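Local structure of TlmII (4HVM) at residues R198-P203 with V343-V348; R352-W357 with D413-D418; T297-F302 with L333-V338. The protein probably acts as a nonribosomal peptide synthetase-type condensation protein in tallysomycin biosynthesis and may bind phosphopantetheine. All coordinates share one frame; numbering follows the deposited sequence.

Interaction 1 of 3, residues R198-P203 with V343-V348; sequences RLPALP and VDLGVV. With SO4 (sulfate ion), chain E.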
loop_
_atom_site.group_PDB
_atom_site.type_symbol
_atom_site.label_atom_id
_atom_site.label_comp_id
_atom_site.label_asym_id
_atom_site.label_seq_id
_atom_site.Cartn_x
_atom_site.Cartn_y
_atom_site.Cartn_z
ATOM N N ARG A 198 -10.318 -24.372 3.247
ATOM C CA ARG A 198 -9.778 -23.715 4.438
ATOM C C ARG A 198 -10.602 -22.539 4.965
ATOM O O ARG A 198 -10.628 -22.292 6.170
ATOM C CB ARG A 198 -8.328 -23.295 4.194
ATOM C CG ARG A 198 -7.363 -24.462 4.277
ATOM C CD ARG A 198 -6.012 -24.135 3.680
ATOM N NE ARG A 198 -5.126 -25.296 3.695
ATOM C CZ ARG A 198 -5.194 -26.300 2.826
ATOM N NH1 ARG A 198 -4.343 -27.313 2.918
ATOM N NH2 ARG A 198 -6.110 -26.293 1.864
ATOM N N LEU A 199 -11.268 -21.822 4.065
ATOM C CA LEU A 199 -12.105 -20.682 4.451
ATOM C C LEU A 199 -13.165 -20.959 5.534
ATOM O O LEU A 199 -13.339 -20.141 6.439
ATOM C CB LEU A 199 -12.746 -20.028 3.221
ATOM C CG LEU A 199 -11.836 -19.138 2.372
ATOM C CD1 LEU A 199 -12.585 -18.578 1.171
ATOM C CD2 LEU A 199 -11.247 -18.012 3.211
ATOM N N PRO A 200 -13.886 -22.096 5.448
ATOM C CA PRO A 200 -14.874 -22.344 6.505
ATOM C C PRO A 200 -14.249 -22.592 7.877
ATOM O O PRO A 200 -14.914 -22.388 8.892
ATOM C CB PRO A 200 -15.585 -23.614 6.026
ATOM C CG PRO A 200 -15.380 -23.637 4.557
ATOM C CD PRO A 200 -14.007 -23.083 4.358
ATOM N N ALA A 201 -12.994 -23.025 7.906
ATOM C CA ALA A 201 -12.342 -23.383 9.161
ATOM C C ALA A 201 -11.717 -22.183 9.869
ATOM O O ALA A 201 -11.232 -22.302 10.992
ATOM C CB ALA A 201 -11.297 -24.460 8.921
ATOM N N LEU A 202 -11.727 -21.030 9.210
ATOM C CA LEU A 202 -11.182 -19.812 9.801
ATOM C C LEU A 202 -11.924 -19.448 11.083
ATOM O O LEU A 202 -13.151 -19.350 11.086
ATOM C CB LEU A 202 -11.254 -18.650 8.809
ATOM C CG LEU A 202 -9.977 -18.275 8.057
ATOM C CD1 LEU A 202 -9.416 -19.459 7.297
ATOM C CD2 LEU A 202 -10.232 -17.116 7.109
ATOM N N PRO A 203 -11.175 -19.246 12.178
ATOM C CA PRO A 203 -11.744 -18.901 13.486
ATOM C C PRO A 203 -12.515 -17.582 13.463
ATOM O O PRO A 203 -12.237 -16.713 12.636
ATOM C CB PRO A 203 -10.511 -18.783 14.386
ATOM C CG PRO A 203 -9.371 -18.541 13.450
ATOM C CD PRO A 203 -9.704 -19.307 12.212
ATOM N N VAL A 343 -17.531 -15.137 0.510
ATOM C CA VAL A 343 -18.907 -14.662 0.527
ATOM C C VAL A 343 -19.873 -15.768 0.122
ATOM O O VAL A 343 -20.903 -15.967 0.767
ATOM C CB VAL A 343 -19.095 -13.444 -0.400
ATOM C CG1 VAL A 343 -20.569 -13.202 -0.677
ATOM C CG2 VAL A 343 -18.451 -12.211 0.214
ATOM N N ASP A 344 -19.531 -16.490 -0.943
ATOM C CA ASP A 344 -20.368 -17.581 -1.436
ATOM C C ASP A 344 -20.486 -18.711 -0.417
ATOM O O ASP A 344 -21.542 -19.326 -0.276
ATOM C CB ASP A 344 -19.820 -18.134 -2.756
ATOM C CG ASP A 344 -19.839 -17.109 -3.873
ATOM O OD1 ASP A 344 -20.573 -16.103 -3.756
ATOM O OD2 ASP A 344 -19.122 -17.314 -4.875
ATOM N N LEU A 345 -19.395 -18.979 0.292
ATOM C CA LEU A 345 -19.381 -20.023 1.308
ATOM C C LEU A 345 -20.024 -19.549 2.613
ATOM O O LEU A 345 -20.085 -20.295 3.592
ATOM C CB LEU A 345 -17.949 -20.497 1.559
ATOM C CG LEU A 345 -17.180 -21.022 0.344
ATOM C CD1 LEU A 345 -15.749 -21.358 0.723
ATOM C CD2 LEU A 345 -17.867 -22.235 -0.259
ATOM N N GLY A 346 -20.493 -18.303 2.621
ATOM C CA GLY A 346 -21.195 -17.748 3.765
ATOM C C GLY A 346 -20.307 -17.501 4.967
ATOM O O GLY A 346 -20.785 -17.419 6.098
ATOM N N VAL A 347 -19.008 -17.385 4.720
ATOM C CA VAL A 347 -18.048 -17.143 5.789
ATOM C C VAL A 347 -18.101 -15.685 6.241
ATOM O O VAL A 347 -18.047 -15.394 7.435
ATOM C CB VAL A 347 -16.619 -17.515 5.352
ATOM C CG1 VAL A 347 -15.620 -17.179 6.445
ATOM C CG2 VAL A 347 -16.546 -18.992 4.996
ATOM N N VAL A 348 -18.217 -14.772 5.282
ATOM C CA VAL A 348 -18.313 -13.348 5.587
ATOM C C VAL A 348 -19.466 -12.693 4.834
ATOM O O VAL A 348 -19.914 -13.196 3.804
ATOM C CB VAL A 348 -17.012 -12.601 5.244
ATOM C CG1 VAL A 348 -15.881 -13.057 6.150
ATOM C CG2 VAL A 348 -16.651 -12.803 3.778
HETATM S S SO4 E . -4.979 -29.682 0.415
HETATM O O1 SO4 E . -5.734 -30.781 1.011
HETATM O O2 SO4 E . -4.619 -29.993 -0.968
HETATM O O3 SO4 E . -5.819 -28.488 0.426
HETATM O O4 SO4 E . -3.764 -29.467 1.197
#

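Interaction 2 of 3, residues R352-W357 with D413-D418; sequences RVAARW and DGTTTD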
loop_
_atom_site.group_PDB
_atom_site.type_symbol
_atom_site.label_atom_id
_atom_site.label_comp_id
_atom_site.label_asym_id
_atom_site.label_seq_id
_atom_site.Cartn_x
_atom_site.Cartn_y
_atom_site.Cartn_z
ATOM N N ARG A 352 -18.321 -6.401 5.518
ATOM C CA ARG A 352 -17.384 -6.937 6.505
ATOM C C ARG A 352 -16.646 -8.167 5.969
ATOM O O ARG A 352 -16.734 -9.251 6.547
ATOM C CB ARG A 352 -18.126 -7.319 7.786
ATOM C CG ARG A 352 -18.946 -6.204 8.400
ATOM C CD ARG A 352 -18.076 -5.227 9.173
ATOM N NE ARG A 352 -18.887 -4.255 9.901
ATOM C CZ ARG A 352 -19.307 -3.101 9.391
ATOM N NH1 ARG A 352 -18.989 -2.766 8.146
ATOM N NH2 ARG A 352 -20.045 -2.280 10.126
ATOM N N VAL A 353 -15.911 -7.995 4.873
ATOM C CA VAL A 353 -15.257 -9.117 4.197
ATOM C C VAL A 353 -13.946 -9.546 4.854
ATOM O O VAL A 353 -13.423 -10.622 4.561
ATOM C CB VAL A 353 -14.997 -8.809 2.709
ATOM C CG1 VAL A 353 -16.308 -8.617 1.966
ATOM C CG2 VAL A 353 -14.111 -7.578 2.568
ATOM N N ALA A 354 -13.418 -8.705 5.737
ATOM C CA ALA A 354 -12.138 -8.985 6.381
ATOM C C ALA A 354 -12.295 -9.335 7.858
ATOM O O ALA A 354 -11.323 -9.323 8.609
ATOM C CB ALA A 354 -11.191 -7.803 6.216
ATOM N N ALA A 355 -13.519 -9.655 8.267
ATOM C CA ALA A 355 -13.817 -9.947 9.667
ATOM C C ALA A 355 -13.030 -11.139 10.202
ATOM O O ALA A 355 -12.728 -11.209 11.394
ATOM C CB ALA A 355 -15.306 -10.174 9.851
ATOM N N ARG A 356 -12.698 -12.074 9.315
ATOM C CA ARG A 356 -12.005 -13.298 9.711
ATOM C C ARG A 356 -10.491 -13.171 9.560
ATOM O O ARG A 356 -9.744 -14.088 9.902
ATOM C CB ARG A 356 -12.521 -14.490 8.906
ATOM C CG ARG A 356 -14.029 -14.684 8.990
ATOM C CD ARG A 356 -14.479 -15.186 10.358
ATOM N NE ARG A 356 -14.569 -16.645 10.386
ATOM C CZ ARG A 356 -15.666 -17.339 10.097
ATOM N NH1 ARG A 356 -16.790 -16.717 9.765
ATOM N NH2 ARG A 356 -15.639 -18.664 10.144
ATOM N N TRP A 357 -10.048 -12.036 9.030
ATOM C CA TRP A 357 -8.627 -11.694 9.002
ATOM C C TRP A 357 -8.454 -10.202 9.272
ATOM O O TRP A 357 -7.887 -9.470 8.463
ATOM C CB TRP A 357 -7.967 -12.108 7.678
ATOM C CG TRP A 357 -8.701 -11.694 6.427
ATOM C CD1 TRP A 357 -8.678 -10.468 5.828
ATOM C CD2 TRP A 357 -9.541 -12.520 5.610
ATOM N NE1 TRP A 357 -9.462 -10.474 4.701
ATOM C CE2 TRP A 357 -10.003 -11.722 4.545
ATOM C CE3 TRP A 357 -9.953 -13.854 5.680
ATOM C CZ2 TRP A 357 -10.855 -12.215 3.557
ATOM C CZ3 TRP A 357 -10.799 -14.342 4.700
ATOM C CH2 TRP A 357 -11.240 -13.524 3.653
ATOM N N ASP A 413 -14.357 -2.627 6.085
ATOM C CA ASP A 413 -14.185 -4.050 5.776
ATOM C C ASP A 413 -14.111 -4.955 7.004
ATOM O O ASP A 413 -14.164 -6.178 6.881
ATOM C CB ASP A 413 -12.981 -4.293 4.848
ATOM C CG ASP A 413 -11.648 -3.894 5.475
ATOM O OD1 ASP A 413 -11.619 -3.519 6.666
ATOM O OD2 ASP A 413 -10.620 -3.967 4.766
ATOM N N GLY A 414 -13.980 -4.355 8.182
ATOM C CA GLY A 414 -13.964 -5.118 9.415
ATOM C C GLY A 414 -12.602 -5.199 10.075
ATOM O O GLY A 414 -12.468 -5.775 11.156
ATOM N N THR A 415 -11.588 -4.629 9.430
ATOM C CA THR A 415 -10.244 -4.618 9.995
ATOM C C THR A 415 -10.215 -3.782 11.269
ATOM O O THR A 415 -10.610 -2.616 11.267
ATOM C CB THR A 415 -9.208 -4.074 8.996
ATOM O OG1 THR A 415 -9.264 -4.841 7.786
ATOM C CG2 THR A 415 -7.802 -4.159 9.581
ATOM N N THR A 416 -9.760 -4.390 12.360
ATOM C CA THR A 416 -9.739 -3.718 13.655
ATOM C C THR A 416 -8.348 -3.231 14.043
ATOM O O THR A 416 -8.210 -2.265 14.789
ATOM C CB THR A 416 -10.294 -4.615 14.776
ATOM O OG1 THR A 416 -9.554 -5.842 14.826
ATOM C CG2 THR A 416 -11.765 -4.912 14.532
ATOM N N THR A 417 -7.321 -3.907 13.543
ATOM C CA THR A 417 -5.947 -3.491 13.793
ATOM C C THR A 417 -5.220 -3.268 12.472
ATOM O O THR A 417 -4.950 -4.215 11.731
ATOM C CB THR A 417 -5.182 -4.527 14.639
ATOM O OG1 THR A 417 -5.843 -4.703 15.899
ATOM C CG2 THR A 417 -3.751 -4.071 14.883
ATOM N N ASP A 418 -4.917 -2.008 12.179
ATOM C CA ASP A 418 -4.224 -1.648 10.949
ATOM C C ASP A 418 -2.842 -1.085 11.267
ATOM O O ASP A 418 -2.715 -0.114 12.011
ATOM C CB ASP A 418 -5.042 -0.626 10.160
ATOM C CG ASP A 418 -4.604 -0.521 8.715
ATOM O OD1 ASP A 418 -3.562 0.117 8.452
ATOM O OD2 ASP A 418 -5.307 -1.077 7.844
HETATM O O HOH W 1 -7.382 -7.267 7.107
#

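Interaction 3 of 3, residues T297-F302 with L333-V338; sequences TDRVVF and LPYHDV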
loop_
_atom_site.group_PDB
_atom_site.type_symbol
_atom_site.label_atom_id
_atom_site.label_comp_id
_atom_site.label_asym_id
_atom_site.label_seq_id
_atom_site.Cartn_x
_atom_site.Cartn_y
_atom_site.Cartn_z
ATOM N N THR A 297 0.368 -4.945 -7.128
ATOM C CA THR A 297 0.443 -5.305 -5.720
ATOM C C THR A 297 -0.893 -5.881 -5.271
ATOM O O THR A 297 -1.948 -5.307 -5.542
ATOM C CB THR A 297 0.797 -4.093 -4.839
ATOM O OG1 THR A 297 2.040 -3.528 -5.274
ATOM C CG2 THR A 297 0.913 -4.511 -3.382
ATOM N N ASP A 298 -0.842 -7.021 -4.592
ATOM C CA ASP A 298 -2.048 -7.688 -4.128
ATOM C C ASP A 298 -1.911 -8.101 -2.667
ATOM O O ASP A 298 -0.805 -8.182 -2.138
ATOM C CB ASP A 298 -2.338 -8.911 -4.995
ATOM C CG ASP A 298 -3.749 -9.432 -4.818
ATOM O OD1 ASP A 298 -4.647 -8.645 -4.445
ATOM O OD2 ASP A 298 -3.958 -10.636 -5.066
ATOM N N ARG A 299 -3.044 -8.358 -2.021
ATOM C CA ARG A 299 -3.057 -8.761 -0.619
ATOM C C ARG A 299 -3.193 -10.275 -0.463
ATOM O O ARG A 299 -3.975 -10.914 -1.168
ATOM C CB ARG A 299 -4.192 -8.053 0.122
ATOM C CG ARG A 299 -3.949 -6.573 0.356
ATOM C CD ARG A 299 -5.182 -5.902 0.943
ATOM N NE ARG A 299 -6.248 -5.755 -0.045
ATOM C CZ ARG A 299 -7.445 -5.238 0.215
ATOM N NH1 ARG A 299 -7.741 -4.821 1.440
ATOM N NH2 ARG A 299 -8.349 -5.141 -0.751
ATOM N N VAL A 300 -2.422 -10.844 0.458
ATOM C CA VAL A 300 -2.545 -12.261 0.783
ATOM C C VAL A 300 -2.998 -12.451 2.231
ATOM O O VAL A 300 -2.620 -11.684 3.115
ATOM C CB VAL A 300 -1.232 -13.032 0.524
ATOM C CG1 VAL A 300 -0.844 -12.929 -0.940
ATOM C CG2 VAL A 300 -0.116 -12.508 1.404
ATOM N N VAL A 301 -3.824 -13.466 2.463
ATOM C CA VAL A 301 -4.301 -13.778 3.805
ATOM C C VAL A 301 -3.604 -15.032 4.319
ATOM O O VAL A 301 -3.655 -16.082 3.680
ATOM C CB VAL A 301 -5.822 -13.997 3.816
ATOM C CG1 VAL A 301 -6.295 -14.372 5.210
ATOM C CG2 VAL A 301 -6.535 -12.751 3.316
ATOM N N PHE A 302 -2.938 -14.916 5.464
ATOM C CA PHE A 302 -2.204 -16.040 6.042
ATOM C C PHE A 302 -2.445 -16.146 7.541
ATOM O O PHE A 302 -2.805 -15.164 8.188
ATOM C CB PHE A 302 -0.703 -15.922 5.756
ATOM C CG PHE A 302 -0.046 -14.743 6.415
ATOM C CD1 PHE A 302 -0.159 -13.476 5.871
ATOM C CD2 PHE A 302 0.700 -14.907 7.570
ATOM C CE1 PHE A 302 0.446 -12.395 6.476
ATOM C CE2 PHE A 302 1.310 -13.831 8.174
ATOM C CZ PHE A 302 1.183 -12.574 7.628
ATOM N N LEU A 333 -4.036 -17.013 -4.401
ATOM C CA LEU A 333 -5.298 -16.731 -5.070
ATOM C C LEU A 333 -5.601 -15.262 -4.804
ATOM O O LEU A 333 -5.567 -14.826 -3.650
ATOM C CB LEU A 333 -6.414 -17.618 -4.516
ATOM C CG LEU A 333 -7.789 -17.501 -5.175
ATOM C CD1 LEU A 333 -7.786 -18.125 -6.564
ATOM C CD2 LEU A 333 -8.864 -18.131 -4.303
ATOM N N PRO A 334 -5.869 -14.490 -5.871
ATOM C CA PRO A 334 -6.105 -13.046 -5.773
ATOM C C PRO A 334 -7.088 -12.687 -4.659
ATOM O O PRO A 334 -8.108 -13.360 -4.492
ATOM C CB PRO A 334 -6.690 -12.701 -7.143
ATOM C CG PRO A 334 -6.086 -13.706 -8.061
ATOM C CD PRO A 334 -5.995 -14.977 -7.256
ATOM N N TYR A 335 -6.764 -11.638 -3.906
ATOM C CA TYR A 335 -7.537 -11.254 -2.729
ATOM C C TYR A 335 -9.015 -11.058 -3.028
ATOM O O TYR A 335 -9.866 -11.418 -2.217
ATOM C CB TYR A 335 -6.960 -9.986 -2.099
ATOM C CG TYR A 335 -7.629 -9.585 -0.805
ATOM C CD1 TYR A 335 -7.283 -10.193 0.391
ATOM C CD2 TYR A 335 -8.600 -8.592 -0.779
ATOM C CE1 TYR A 335 -7.886 -9.829 1.575
ATOM C CE2 TYR A 335 -9.213 -8.220 0.403
ATOM C CZ TYR A 335 -8.851 -8.841 1.577
ATOM O OH TYR A 335 -9.457 -8.476 2.756
ATOM N N HIS A 336 -9.317 -10.494 -4.192
ATOM C CA HIS A 336 -10.703 -10.288 -4.588
ATOM C C HIS A 336 -11.393 -11.618 -4.871
ATOM O O HIS A 336 -12.583 -11.774 -4.605
ATOM C CB HIS A 336 -10.796 -9.354 -5.798
ATOM C CG HIS A 336 -10.131 -9.882 -7.030
ATOM N ND1 HIS A 336 -10.782 -10.686 -7.939
ATOM C CD2 HIS A 336 -8.876 -9.711 -7.510
ATOM C CE1 HIS A 336 -9.956 -10.994 -8.923
ATOM N NE2 HIS A 336 -8.793 -10.416 -8.687
ATOM N N ASP A 337 -10.635 -12.577 -5.395
ATOM C CA ASP A 337 -11.164 -13.910 -5.661
ATOM C C ASP A 337 -11.390 -14.663 -4.356
ATOM O O ASP A 337 -12.310 -15.474 -4.251
ATOM C CB ASP A 337 -10.229 -14.698 -6.577
ATOM C CG ASP A 337 -10.324 -14.256 -8.025
ATOM O OD1 ASP A 337 -11.455 -13.999 -8.496
ATOM O OD2 ASP A 337 -9.270 -14.170 -8.693
ATOM N N VAL A 338 -10.546 -14.390 -3.364
ATOM C CA VAL A 338 -10.707 -14.974 -2.037
ATOM C C VAL A 338 -11.944 -14.401 -1.354
ATOM O O VAL A 338 -12.735 -15.139 -0.767
ATOM C CB VAL A 338 -9.463 -14.736 -1.156
ATOM C CG1 VAL A 338 -9.751 -15.099 0.290
ATOM C CG2 VAL A 338 -8.287 -15.540 -1.678
HETATM O O HOH W 2 -5.020 -13.556 -1.161
#

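Interaction 1 of 3, residues R198-P203 with V343-V348
R198, where helix 185-198 gives way to a loop, turns its side chain away from 343-348. The chain is extended from CG to NE and presents the edge of its guanidinium to a sulfate, probably left from the crystallisation liquor. R198 NH2 donates to sulfate O3 at 2.6 Å and R198 NH1 to O4 at 2.8 Å, so the anion sits at the guanidinium edge, its sulfur in plane, on two well-angled bonds; NH1 adds a weak third one to O3. NH2 also bonds W194 O, and the cation lies against the W194 ring. L199 begins the contact proper. Its CB is 4.1 Å from L345 CD1, while CG, beside the backbone N (chi1 -77°), carries the leucine tip in among L341 and A342 of helix 335-344 and the ring of W357. Both methyls of V347 touch the backbone oxygen of L199, with V347 CG2 3.7 Å from L199 O. P200 lies nearer the surface: V347 CG2 comes within 4.0 Å of P200 CA, and P200 CD is 4.4 Å from L345 CD1. A201 closes a helix-like turn through its N-H on R198 O. The chain then runs out through L202, whose buried side chain meets W357 and Y276 and whose carbonyl receives NH2 of R356. Opposite, G346 with its positive phi (70°) forms a Schellman motif that ends helix 335-344, leaving L345 just before and V347 just after the glycine, both with CB directed at 198-203. The join is therefore between the ends of two helices, made from methyl groups, a proline ring and backbone. With not one hydrogen bond shared by the segments, it probably rests on modest apolar burial, while the R198 guanidinium, turned away, has its partners in W194 and the anion.

Interaction 2 of 3, residues R352-W357 with D413-D418
A type I beta turn, R352 to A355, docks on an Asx turn at D413, in the loops that lead into the adjacent parallel strands 359-361 and 417-424. The link is one bond: A354 N donates to D413 O at 2.9 Å, meeting the acceptor in its carbonyl plane and fairly straight (155°). The same oxygen lies 3.3 Å from R352 CA in a CA-H...O contact, so the start of the turn wraps round it. D413 CG sits in the crowded position between backbone N and carbonyl carbon (chi1 63°). From there OD1 reaches forward to accept from T415 twice, from its N at 3.0 Å and its OG1 at 2.9 Å, both arriving from above the carboxylate plane. This Asx turn sets the carboxylate beside the A354 methyl, D413 CG being 4.0 Å from A354 CB. G414, at a phi of 108°, lets R352 lay its CD 4.1 Å from the glycine CA; beyond it the guanidinium reaches D410 in a salt bridge. W357 rests one ring face on V353 O and A354 CA. A water joins the segments again, donating to W357 O at 2.6 Å and to T415 OG1 at 3.1 Å.

Interaction 3 of 3, residues T297-F302 with L333-V338
Y335, in the first turn of helix 335-344, is the buried middle of this contact, met by three residues of strand 297-305. Its CG is anti to the backbone N (chi1 -175°), which sends the ring out from the helix between R299 and V301. On the tight side, Y335 CB sits 3.3 Å from R299 O, and V301 brings CG2 to the ring edge, 3.7 Å from Y335 CE1. D298, its CG also anti to its N, uses the syn lone pair of OD2 to accept Y335 N at 3.2 Å (158°). That N-H belongs to the helix start, P334 being the N-cap residue, so the helix end and the hydroxyl of Y332, which bonds the same OD2, would both tend to stabilise the carboxylate's negative charge. The more open side is that of R299, which is partly exposed. Its chain bends at chi3 and brings the guanidinium over one face of the ring, the planes 33° apart, with Y335 CE2 3.4 Å from R299 NH2 and over the centre of the group. Beside Y335, a water bridges the two backbones, donating to R299 O and to L333 O at 2.8 Å each. An alanine in place of Y335 would remove the ring under R299 and beside V301, together with the hydroxyl that pairs with W357 NE1, and would probably loosen the helix on the strand. Strand 297-305 is the outermost of a six-stranded mixed sheet within the chain, paired with 274-282. V300 and F302 point to its other face, against helix 314-330, so the strand is packed between that helix and the start of 335-344, while F18 and L19 of helix 18-27 close over P334 and D298.

Interaction 3 is the core contact; interactions 1 and 2 are partly buried, interaction 1 the more peripheral, its centre about 25 Å from the centre of the chain. Helix 335-344 is common to two of them: its start sits on the edge strand in interaction 3 and its end meets 198-203 in interaction 1. Interaction 2 serves loops entering the same sheet that interaction 3 borders. W357 touches residues of both other contacts, and R356 links interaction 2 to interaction 1. Chemistry follows place: apolar contact outside, backbone and Asx bonding in the loops, and a helix-start N-H bonded to a strand carboxylate, with an aromatic ring, inside.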